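Local coordinates for galactose-binding lectin (Arachis hypogaea, PDB 2PEL), which binds D-galactose-containing carbohydrates as a homotetrameric legume lectin that carries calcium and manganese ions, at residues R45-M50 with R201-F206; Q33-N38 with Q216-R221. All coordinates share one frame; numbering follows the deposited sequence.

Contact 1 (R45-M50 with R201-F206)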
loop_
_atom_site.group_PDB
_atom_site.type_symbol
_atom_site.label_atom_id
_atom_site.label_comp_id
_atom_site.label_asym_id
_atom_site.label_seq_id
_atom_site.Cartn_x
_atom_site.Cartn_y
_atom_site.Cartn_z
ATOM N N ARG A 45 18.878 -16.728 -12.773
ATOM C CA ARG A 45 17.587 -16.818 -12.059
ATOM C C ARG A 45 17.627 -15.772 -10.952
ATOM O O ARG A 45 18.725 -15.522 -10.434
ATOM C CB ARG A 45 17.356 -18.226 -11.532
ATOM C CG ARG A 45 17.662 -19.295 -12.582
ATOM C CD ARG A 45 17.058 -20.615 -12.253
ATOM N NE ARG A 45 17.046 -20.877 -10.810
ATOM C CZ ARG A 45 16.483 -21.998 -10.319
ATOM N NH1 ARG A 45 15.956 -22.922 -11.129
ATOM N NH2 ARG A 45 16.375 -22.213 -8.999
ATOM N N VAL A 46 16.509 -15.163 -10.653
ATOM C CA VAL A 46 16.390 -14.144 -9.593
ATOM C C VAL A 46 15.214 -14.633 -8.726
ATOM O O VAL A 46 14.215 -15.183 -9.259
ATOM C CB VAL A 46 16.323 -12.755 -10.212
ATOM C CG1 VAL A 46 15.031 -12.436 -10.953
ATOM C CG2 VAL A 46 16.526 -11.672 -9.166
ATOM N N LEU A 47 15.318 -14.495 -7.404
ATOM C CA LEU A 47 14.233 -14.965 -6.524
ATOM C C LEU A 47 13.934 -13.988 -5.387
ATOM O O LEU A 47 14.863 -13.292 -4.958
ATOM C CB LEU A 47 14.567 -16.342 -5.905
ATOM C CG LEU A 47 14.460 -17.564 -6.822
ATOM C CD1 LEU A 47 15.791 -17.906 -7.457
ATOM C CD2 LEU A 47 13.998 -18.756 -5.996
ATOM N N TYR A 48 12.656 -14.007 -4.986
ATOM C CA TYR A 48 12.292 -13.186 -3.813
ATOM C C TYR A 48 12.982 -14.036 -2.707
ATOM O O TYR A 48 12.698 -15.243 -2.611
ATOM C CB TYR A 48 10.784 -13.054 -3.590
ATOM C CG TYR A 48 10.469 -12.251 -2.357
ATOM C CD1 TYR A 48 11.016 -10.965 -2.236
ATOM C CD2 TYR A 48 9.672 -12.734 -1.313
ATOM C CE1 TYR A 48 10.791 -10.147 -1.119
ATOM C CE2 TYR A 48 9.430 -11.933 -0.190
ATOM C CZ TYR A 48 9.986 -10.669 -0.102
ATOM O OH TYR A 48 9.707 -9.907 1.004
ATOM N N ALA A 49 13.861 -13.436 -1.948
ATOM C CA ALA A 49 14.656 -14.089 -0.918
ATOM C C ALA A 49 13.933 -14.764 0.232
ATOM O O ALA A 49 14.520 -15.680 0.829
ATOM C CB ALA A 49 15.681 -13.095 -0.335
ATOM N N MET A 50 12.752 -14.331 0.561
ATOM C CA MET A 50 11.977 -14.918 1.681
ATOM C C MET A 50 11.090 -16.051 1.173
ATOM O O MET A 50 10.446 -15.944 0.107
ATOM C CB MET A 50 11.232 -13.761 2.347
ATOM C CG MET A 50 10.605 -14.086 3.671
ATOM S SD MET A 50 9.557 -12.704 4.295
ATOM C CE MET A 50 7.961 -13.326 3.641
ATOM N N ARG A 201 6.184 -24.165 2.032
ATOM C CA ARG A 201 7.089 -23.015 1.892
ATOM C C ARG A 201 7.711 -23.061 0.504
ATOM O O ARG A 201 8.245 -24.116 0.182
ATOM C CB ARG A 201 8.144 -22.991 2.992
ATOM C CG ARG A 201 7.583 -22.480 4.313
ATOM C CD ARG A 201 8.388 -22.790 5.507
ATOM N NE ARG A 201 9.706 -22.162 5.525
ATOM C CZ ARG A 201 10.188 -21.601 6.654
ATOM N NH1 ARG A 201 9.431 -21.555 7.772
ATOM N NH2 ARG A 201 11.448 -21.135 6.644
ATOM N N VAL A 202 7.595 -21.949 -0.215
ATOM C CA VAL A 202 8.132 -21.850 -1.580
ATOM C C VAL A 202 8.814 -20.497 -1.794
ATOM O O VAL A 202 8.755 -19.604 -0.960
ATOM C CB VAL A 202 7.061 -22.030 -2.682
ATOM C CG1 VAL A 202 6.442 -23.425 -2.770
ATOM C CG2 VAL A 202 5.972 -20.972 -2.577
ATOM N N LYS A 203 9.424 -20.461 -2.981
ATOM C CA LYS A 203 10.101 -19.215 -3.416
ATOM C C LYS A 203 9.570 -18.867 -4.811
ATOM O O LYS A 203 9.265 -19.780 -5.594
ATOM C CB LYS A 203 11.603 -19.250 -3.387
ATOM C CG LYS A 203 12.084 -18.774 -1.982
ATOM C CD LYS A 203 13.600 -18.817 -1.984
ATOM C CE LYS A 203 14.221 -18.973 -0.607
ATOM N NZ LYS A 203 15.699 -18.786 -0.811
ATOM N N PHE A 204 9.468 -17.573 -5.066
ATOM C CA PHE A 204 8.975 -17.075 -6.356
ATOM C C PHE A 204 10.091 -16.387 -7.142
ATOM O O PHE A 204 10.866 -15.683 -6.481
ATOM C CB PHE A 204 7.856 -16.056 -6.101
ATOM C CG PHE A 204 6.555 -16.635 -5.622
ATOM C CD1 PHE A 204 6.325 -16.878 -4.260
ATOM C CD2 PHE A 204 5.561 -16.941 -6.559
ATOM C CE1 PHE A 204 5.101 -17.412 -3.848
ATOM C CE2 PHE A 204 4.321 -17.467 -6.146
ATOM C CZ PHE A 204 4.091 -17.708 -4.771
ATOM N N GLY A 205 10.121 -16.576 -8.458
ATOM C CA GLY A 205 11.190 -15.829 -9.211
ATOM C C GLY A 205 11.003 -16.029 -10.716
ATOM O O GLY A 205 9.987 -16.576 -11.177
ATOM N N PHE A 206 12.013 -15.577 -11.431
ATOM C CA PHE A 206 12.163 -15.658 -12.889
ATOM C C PHE A 206 13.477 -16.391 -13.229
ATOM O O PHE A 206 14.498 -16.313 -12.530
ATOM C CB PHE A 206 12.201 -14.263 -13.521
ATOM C CG PHE A 206 11.015 -13.420 -13.145
ATOM C CD1 PHE A 206 11.082 -12.612 -11.994
ATOM C CD2 PHE A 206 9.872 -13.430 -13.925
ATOM C CE1 PHE A 206 9.992 -11.857 -11.625
ATOM C CE2 PHE A 206 8.764 -12.647 -13.551
ATOM C CZ PHE A 206 8.820 -11.867 -12.395
HETATM O O HOH W 1 10.246 -16.178 -2.627
#
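The Phe206 ring receives CG1 of Val46 at its edge, 4.1 Å from CD1 of Phe206; the two side chains run alongside each other on one face of the sheet. From the other sheet, Phe69 and Trp223 meet this ring edge-to-face, and the Phe204 ring meets Phe65 edge-to-face and Phe225 at about 50°. The Tyr48 ring, its CG anti to the backbone N (chi1 178°), leads away from the neighbouring strand and stacks with Phe6; Met50 N lies 3.9 Å above one of its faces, offset toward the rim. On the opposite face of the sheet, the extended chain of Lys203 crosses Leu47, with CB of Lys203 3.6 Å from CD2 of Leu47; NZ of Lys203 is hydrogen-bonded to Asn19 OD1.

Val46 and Phe206 form an antiparallel hydrogen-bonded pair, N of Val46 lying 3.0 Å from O of Phe206. A nearly straight bond joins Tyr48 N to Phe204 O (2.9 Å). Residues 49-50 then break the pairing, and an inserted water donates to Tyr48 O and Met50 O and accepts from Phe204 N; pairing resumes between Val202 and Val52. Antiparallel pairing with aromatic rings packed between two sheets is characteristic of the legume lectin beta-sandwich.

Contact 2 (Q33-N38 with Q216-R221)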
loop_
_atom_site.group_PDB
_atom_site.type_symbol
_atom_site.label_atom_id
_atom_site.label_comp_id
_atom_site.label_asym_id
_atom_site.label_seq_id
_atom_site.Cartn_x
_atom_site.Cartn_y
_atom_site.Cartn_z
ATOM N N GLN A 33 19.404 -8.319 -15.880
ATOM C CA GLN A 33 19.689 -9.039 -17.141
ATOM C C GLN A 33 19.910 -10.494 -16.706
ATOM O O GLN A 33 20.866 -10.763 -15.971
ATOM C CB GLN A 33 20.810 -8.388 -17.948
ATOM C CG GLN A 33 20.943 -9.120 -19.284
ATOM C CD GLN A 33 22.131 -8.686 -20.112
ATOM O OE1 GLN A 33 22.767 -9.434 -20.857
ATOM N NE2 GLN A 33 22.472 -7.410 -19.999
ATOM N N LEU A 34 19.024 -11.398 -17.095
ATOM C CA LEU A 34 19.097 -12.798 -16.692
ATOM C C LEU A 34 20.240 -13.589 -17.317
ATOM O O LEU A 34 20.800 -14.386 -16.530
ATOM C CB LEU A 34 17.716 -13.496 -16.848
ATOM C CG LEU A 34 16.640 -13.029 -15.870
ATOM C CD1 LEU A 34 15.239 -13.502 -16.214
ATOM C CD2 LEU A 34 16.944 -13.489 -14.452
ATOM N N THR A 35 20.577 -13.425 -18.589
ATOM C CA THR A 35 21.662 -14.262 -19.123
ATOM C C THR A 35 22.906 -13.487 -19.526
ATOM O O THR A 35 22.859 -12.264 -19.659
ATOM C CB THR A 35 21.160 -15.225 -20.279
ATOM O OG1 THR A 35 20.629 -14.390 -21.359
ATOM C CG2 THR A 35 20.135 -16.258 -19.822
ATOM N N ASN A 36 23.980 -14.245 -19.674
ATOM C CA ASN A 36 25.288 -13.677 -20.082
ATOM C C ASN A 36 25.360 -13.924 -21.592
ATOM O O ASN A 36 25.282 -15.110 -21.948
ATOM C CB ASN A 36 26.404 -14.354 -19.304
ATOM C CG ASN A 36 27.772 -13.753 -19.590
ATOM O OD1 ASN A 36 28.189 -13.533 -20.744
ATOM N ND2 ASN A 36 28.518 -13.436 -18.537
ATOM N N LEU A 37 25.470 -12.891 -22.401
ATOM C CA LEU A 37 25.515 -13.046 -23.877
ATOM C C LEU A 37 26.755 -13.741 -24.432
ATOM O O LEU A 37 26.719 -14.283 -25.566
ATOM C CB LEU A 37 25.285 -11.656 -24.476
ATOM C CG LEU A 37 23.944 -11.032 -24.781
ATOM C CD1 LEU A 37 22.821 -11.427 -23.822
ATOM C CD2 LEU A 37 24.092 -9.502 -24.725
ATOM N N ASN A 38 27.850 -13.736 -23.693
ATOM C CA ASN A 38 29.121 -14.338 -24.115
ATOM C C ASN A 38 29.334 -15.778 -23.648
ATOM O O ASN A 38 30.431 -16.301 -23.933
ATOM C CB ASN A 38 30.329 -13.492 -23.658
ATOM C CG ASN A 38 30.278 -12.065 -24.158
ATOM O OD1 ASN A 38 30.415 -11.824 -25.376
ATOM N ND2 ASN A 38 30.075 -11.162 -23.196
ATOM N N GLN A 216 19.905 -14.121 -26.593
ATOM C CA GLN A 216 19.165 -12.837 -26.736
ATOM C C GLN A 216 19.158 -12.114 -25.385
ATOM O O GLN A 216 19.469 -12.805 -24.395
ATOM C CB GLN A 216 17.725 -12.948 -27.228
ATOM C CG GLN A 216 16.776 -13.566 -26.205
ATOM C CD GLN A 216 15.427 -13.980 -26.744
ATOM O OE1 GLN A 216 14.771 -14.926 -26.267
ATOM N NE2 GLN A 216 14.981 -13.273 -27.772
ATOM N N ILE A 217 18.818 -10.838 -25.364
ATOM C CA ILE A 217 18.761 -10.087 -24.086
ATOM C C ILE A 217 17.459 -10.443 -23.353
ATOM O O ILE A 217 16.418 -10.572 -24.009
ATOM C CB ILE A 217 18.914 -8.555 -24.314
ATOM C CG1 ILE A 217 20.334 -8.275 -24.871
ATOM C CG2 ILE A 217 18.663 -7.760 -23.014
ATOM C CD1 ILE A 217 20.477 -6.981 -25.720
ATOM N N HIS A 218 17.555 -10.620 -22.049
ATOM C CA HIS A 218 16.444 -11.004 -21.154
ATOM C C HIS A 218 16.432 -10.059 -19.951
ATOM O O HIS A 218 17.272 -10.181 -19.050
ATOM C CB HIS A 218 16.517 -12.463 -20.646
ATOM C CG HIS A 218 16.448 -13.577 -21.648
ATOM N ND1 HIS A 218 17.551 -14.232 -22.183
ATOM C CD2 HIS A 218 15.360 -14.171 -22.220
ATOM C CE1 HIS A 218 17.160 -15.176 -23.031
ATOM N NE2 HIS A 218 15.834 -15.161 -23.062
ATOM N N LEU A 219 15.490 -9.131 -19.922
ATOM C CA LEU A 219 15.349 -8.143 -18.859
ATOM C C LEU A 219 14.065 -8.249 -18.036
ATOM O O LEU A 219 12.980 -8.618 -18.493
ATOM C CB LEU A 219 15.445 -6.751 -19.522
ATOM C CG LEU A 219 16.716 -6.365 -20.263
ATOM C CD1 LEU A 219 16.534 -5.053 -21.026
ATOM C CD2 LEU A 219 17.884 -6.152 -19.302
ATOM N N ILE A 220 14.204 -7.916 -16.775
ATOM C CA ILE A 220 13.124 -7.859 -15.779
ATOM C C ILE A 220 13.150 -6.364 -15.391
ATOM O O ILE A 220 14.222 -5.902 -14.946
ATOM C CB ILE A 220 13.246 -8.835 -14.591
ATOM C CG1 ILE A 220 13.405 -10.279 -15.117
ATOM C CG2 ILE A 220 12.058 -8.666 -13.582
ATOM C CD1 ILE A 220 12.152 -10.894 -15.793
ATOM N N ARG A 221 12.026 -5.688 -15.619
ATOM C CA ARG A 221 11.999 -4.247 -15.308
ATOM C C ARG A 221 11.291 -3.908 -14.016
ATOM O O ARG A 221 11.739 -2.930 -13.380
ATOM C CB ARG A 221 11.463 -3.498 -16.514
ATOM C CG ARG A 221 12.206 -4.066 -17.746
ATOM C CD ARG A 221 11.255 -3.893 -18.905
ATOM N NE ARG A 221 11.135 -2.459 -19.166
ATOM C CZ ARG A 221 11.994 -1.831 -19.995
ATOM N NH1 ARG A 221 12.967 -2.432 -20.688
ATOM N NH2 ARG A 221 11.849 -0.502 -20.053
HETATM O O HOH W 2 20.490 -11.553 -21.314
HETATM O O HOH W 3 20.730 -15.620 -23.786
#
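Thr35 OG1 meets the His218 ring at its edge, in the ring plane, and is hydrogen-bonded to ND1 of His218 at 3.2 Å. A chi1 of 60° turns the hydroxyl toward 216-221, within reach of the imidazole and two waters. One water, 2.8 Å from Thr35 OG1, accepts from His218 N and probably donates to Thr35 O; the other, 2.7 Å from Thr35 OG1, accepts from Gln216 N. The hydroxyl is thus held by three partners, and both waters carry the link on to the backbone of 216-221. NE2 of His218 has a weak hydrogen bond to Gly84 N, so both ring nitrogens are engaged.

The direct backbone link runs from Leu34 N to His218 O (2.9 Å, 161° at the hydrogen), beside the antiparallel non-hydrogen-bonded pair of Gln33 with Leu219. Among apolar contacts, Leu34 CD1 reaches CG1 of Ile220 at 3.9 Å, while CD2 of Leu37 lies 4.0 Å from CG1 of Ile217. Within the loop, Asn38 N donates to Asn36 OD1 in an Asx turn; Asn36 N is bonded to Ser42 OG, and Leu37 O to Arg215 NH1.

Gln216 OE1 is hydrogen-bonded to Thr124 OG1, and the Gln216 side chain lies about 9 Å from bound galactose. The contact joins the end of strand 32-33 and the following loop to strand 217-229, beside the carbohydrate and metal sites of the legume lectin fold.

In the fold
Both contacts are largely buried, but the centre of contact 1 lies nearer the centre of the chain (about 10 Å, against about 14 Å for that of contact 2), and along the sequence it is nested within the loop that contact 2 closes. Contact 1 pairs two strands of the seven-stranded sheet; contact 2 ties the end of strand 32-33 and the loop after it to strand 217-229 of the other sheet. Regular backbone bonds and aromatic packing dominate the first, a hydroxyl, an imidazole and bridging waters the second. They meet between the sheets, where Phe206 CG lies 3.8 Å from Ile220 CD1. Contact 1 also touches a second subunit through Tyr48, Met50 and Arg201, whereas no other chain of the assembly touches contact 2.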